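Local coordinates for methionine-R-sulfoxide reductase (Neisseria meningitidis, PDB 3MMH), which catalyses the reduction of the R-form of free methionine sulfoxide to methionine, using a GAF-type fold and, probably, cysteine thiol chemistry, at residues A[20-23]-A[24-28]. Residues are numbered along the deposited sequence; the frame is centred on the assembly and turned at random. Where two conformers were deposited one is given.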
ATOM      1  N   PRO A  20      13.149  -8.281 -13.021  1.00 10.34           N
ATOM      2  CA  PRO A  20      14.486  -8.103 -12.490  1.00 11.11           C
ATOM      3  C   PRO A  20      14.580  -6.791 -11.762  1.00 10.97           C
ATOM      4  O   PRO A  20      15.368  -6.677 -10.801  1.00 11.66           O
ATOM      5  CB  PRO A  20      15.375  -8.126 -13.747  1.00 13.45           C
ATOM      6  CG  PRO A  20      14.530  -8.865 -14.758  1.00 15.15           C
ATOM      7  CD  PRO A  20      13.152  -8.540 -14.463  1.00 11.76           C
ATOM      8  N   GLN A  21      13.844  -5.758 -12.133  1.00 10.57           N
ATOM      9  CA  GLN A  21      13.835  -4.520 -11.438  1.00 10.74           C
ATOM     10  C   GLN A  21      13.199  -4.639 -10.061  1.00 10.71           C
ATOM     11  O   GLN A  21      13.736  -4.124  -9.090  1.00 11.89           O
ATOM     12  CB  GLN A  21      13.149  -3.450 -12.243  1.00 11.27           C
ATOM     13  CG  GLN A  21      13.909  -3.107 -13.534  1.00 12.96           C
ATOM     14  CD  GLN A  21      13.263  -2.042 -14.362  1.00 13.51           C
ATOM     15  OE1 GLN A  21      13.289  -0.859 -13.954  1.00 15.97           O
ATOM     16  NE2 GLN A  21      12.635  -2.399 -15.418  1.00 17.15           N
ATOM     17  N   ILE A  22      12.095  -5.353  -9.971  1.00  9.73           N
ATOM     18  CA  ILE A  22      11.497  -5.646  -8.667  1.00 10.39           C
ATOM     19  C   ILE A  22      12.505  -6.411  -7.787  1.00 10.03           C
ATOM     20  O   ILE A  22      12.671  -6.088  -6.628  1.00 10.92           O
ATOM     21  CB  ILE A  22      10.164  -6.412  -8.727  1.00  9.98           C
ATOM     22  CG1 ILE A  22       9.098  -5.589  -9.465  1.00 10.87           C
ATOM     23  CG2 ILE A  22       9.698  -6.790  -7.290  1.00 11.69           C
ATOM     24  CD1 ILE A  22       7.813  -6.260  -9.706  1.00 12.19           C
ATOM     25  N   GLU A  23      13.140  -7.437  -8.371  1.00 10.57           N
ATOM     26  CA  GLU A  23      14.091  -8.206  -7.581  1.00 11.51           C
ATOM     27  C   GLU A  23      15.161  -7.269  -7.005  1.00 11.06           C
ATOM     28  O   GLU A  23      15.562  -7.476  -5.833  1.00 12.78           O
ATOM     29  CB  GLU A  23      14.733  -9.314  -8.450  1.00 11.24           C
ATOM     30  CG  GLU A  23      15.508 -10.327  -7.632  1.00 13.59           C
ATOM     31  CD  GLU A  23      16.189 -11.376  -8.437  1.00 14.55           C
ATOM     32  OE1 GLU A  23      16.580 -11.091  -9.620  1.00 18.65           O
ATOM     33  OE2 GLU A  23      16.533 -12.431  -7.901  1.00 18.45           O
ATOM     34  N   SER A  24      15.673  -6.357  -7.785  1.00 11.74           N
ATOM     35  CA  SER A  24      16.698  -5.411  -7.346  0.50 11.98           C
ATOM     36  C   SER A  24      16.194  -4.520  -6.235  1.00 12.81           C
ATOM     37  O   SER A  24      16.875  -4.288  -5.227  1.00 14.88           O
ATOM     38  CB  SER A  24      17.081  -4.489  -8.507  0.50 11.47           C
ATOM     39  OG  SER A  24      18.002  -3.508  -8.005  0.50 16.08           O
ATOM     40  N   VAL A  25      14.972  -3.982  -6.409  1.00 12.31           N
ATOM     41  CA  VAL A  25      14.404  -3.067  -5.440  1.00 13.47           C
ATOM     42  C   VAL A  25      14.201  -3.787  -4.086  1.00 13.36           C
ATOM     43  O   VAL A  25      14.608  -3.241  -3.044  1.00 17.78           O
ATOM     44  CB  VAL A  25      13.070  -2.525  -5.980  1.00 14.96           C
ATOM     45  CG1 VAL A  25      12.252  -1.903  -4.922  1.00 18.47           C
ATOM     46  CG2 VAL A  25      13.247  -1.552  -7.164  1.00 15.72           C
ATOM     47  N   VAL A  26      13.689  -4.960  -4.053  1.00 11.26           N
ATOM     48  CA  VAL A  26      13.426  -5.672  -2.829  1.00 12.43           C
ATOM     49  C   VAL A  26      14.645  -6.281  -2.199  1.00 12.29           C
ATOM     50  O   VAL A  26      14.657  -6.597  -1.022  1.00 12.42           O
ATOM     51  CB  VAL A  26      12.243  -6.656  -2.936  1.00 11.14           C
ATOM     52  CG1 VAL A  26      10.962  -5.948  -3.355  1.00 12.85           C
ATOM     53  CG2 VAL A  26      12.551  -7.809  -3.789  1.00 12.29           C
ATOM     54  N   ALA A  27      15.724  -6.428  -2.988  1.00 13.63           N
ATOM     55  CA  ALA A  27      16.977  -6.913  -2.489  1.00 14.32           C
ATOM     56  C   ALA A  27      17.588  -5.971  -1.451  1.00 14.95           C
ATOM     57  O   ALA A  27      18.350  -6.389  -0.598  1.00 18.46           O
ATOM     58  CB  ALA A  27      17.972  -7.142  -3.618  1.00 15.60           C
ATOM     59  N   ASP A  28      17.224  -4.695  -1.529  0.50 16.82           N
ATOM     60  CA  ASP A  28      17.926  -3.655  -0.788  0.50 18.01           C
ATOM     61  C   ASP A  28      17.127  -3.203   0.430  0.50 16.55           C
ATOM     62  O   ASP A  28      17.384  -2.134   0.985  0.50 19.92           O
ATOM     63  CB  ASP A  28      18.206  -2.457  -1.697  0.50 19.72           C
ATOM     64  CG  ASP A  28      19.163  -2.790  -2.824  0.50 23.92           C
ATOM     65  OD1 ASP A  28      19.870  -3.815  -2.722  0.50 26.18           O
ATOM     66  OD2 ASP A  28      19.209  -2.027  -3.812  0.50 30.15           O
TER
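Ile22 and Val26, one turn apart near the C-terminal end of helix 11-27, meet on its buried face, where the methyl CG2 of Ile22 lies 4.2 Å from CG1 of Val26. Both side chains also pack on Thr39 of helix 32-47, and Val26 reaches Ile155 of helix 143-165, so branched aliphatic residues suit this seam between helices flanking the GAF sheet. Val25 turns to another side and packs on Leu73 of the second subunit.

The backbone supplies the polar part, hydrogen bonds from the N-H of residue i+4 to the carbonyl of residue i. Val26 N to Ile22 O, 3.0 Å, is the straightest (169° at the hydrogen), whereas Ala27 N to Glu23 O, also 3.0 Å, is weak, bent to 132°. Pro20 lacks an N-H, and the helix kinks there, yet its carbonyl still accepts from Ser24 N at 3.0 Å. In Val25, CG1 anti to the backbone N (chi1 164°) leaves CG2 beside that N, 3.3 Å from Gln21 O.

Gln21, partly exposed, uses its long amide to donate hydrogen bonds from NE2 to His5 O and Glu17 O. The turn is thus held by its own backbone, with Ile22 and Val26 packed on neighbouring helices and Val25 on the partner subunit.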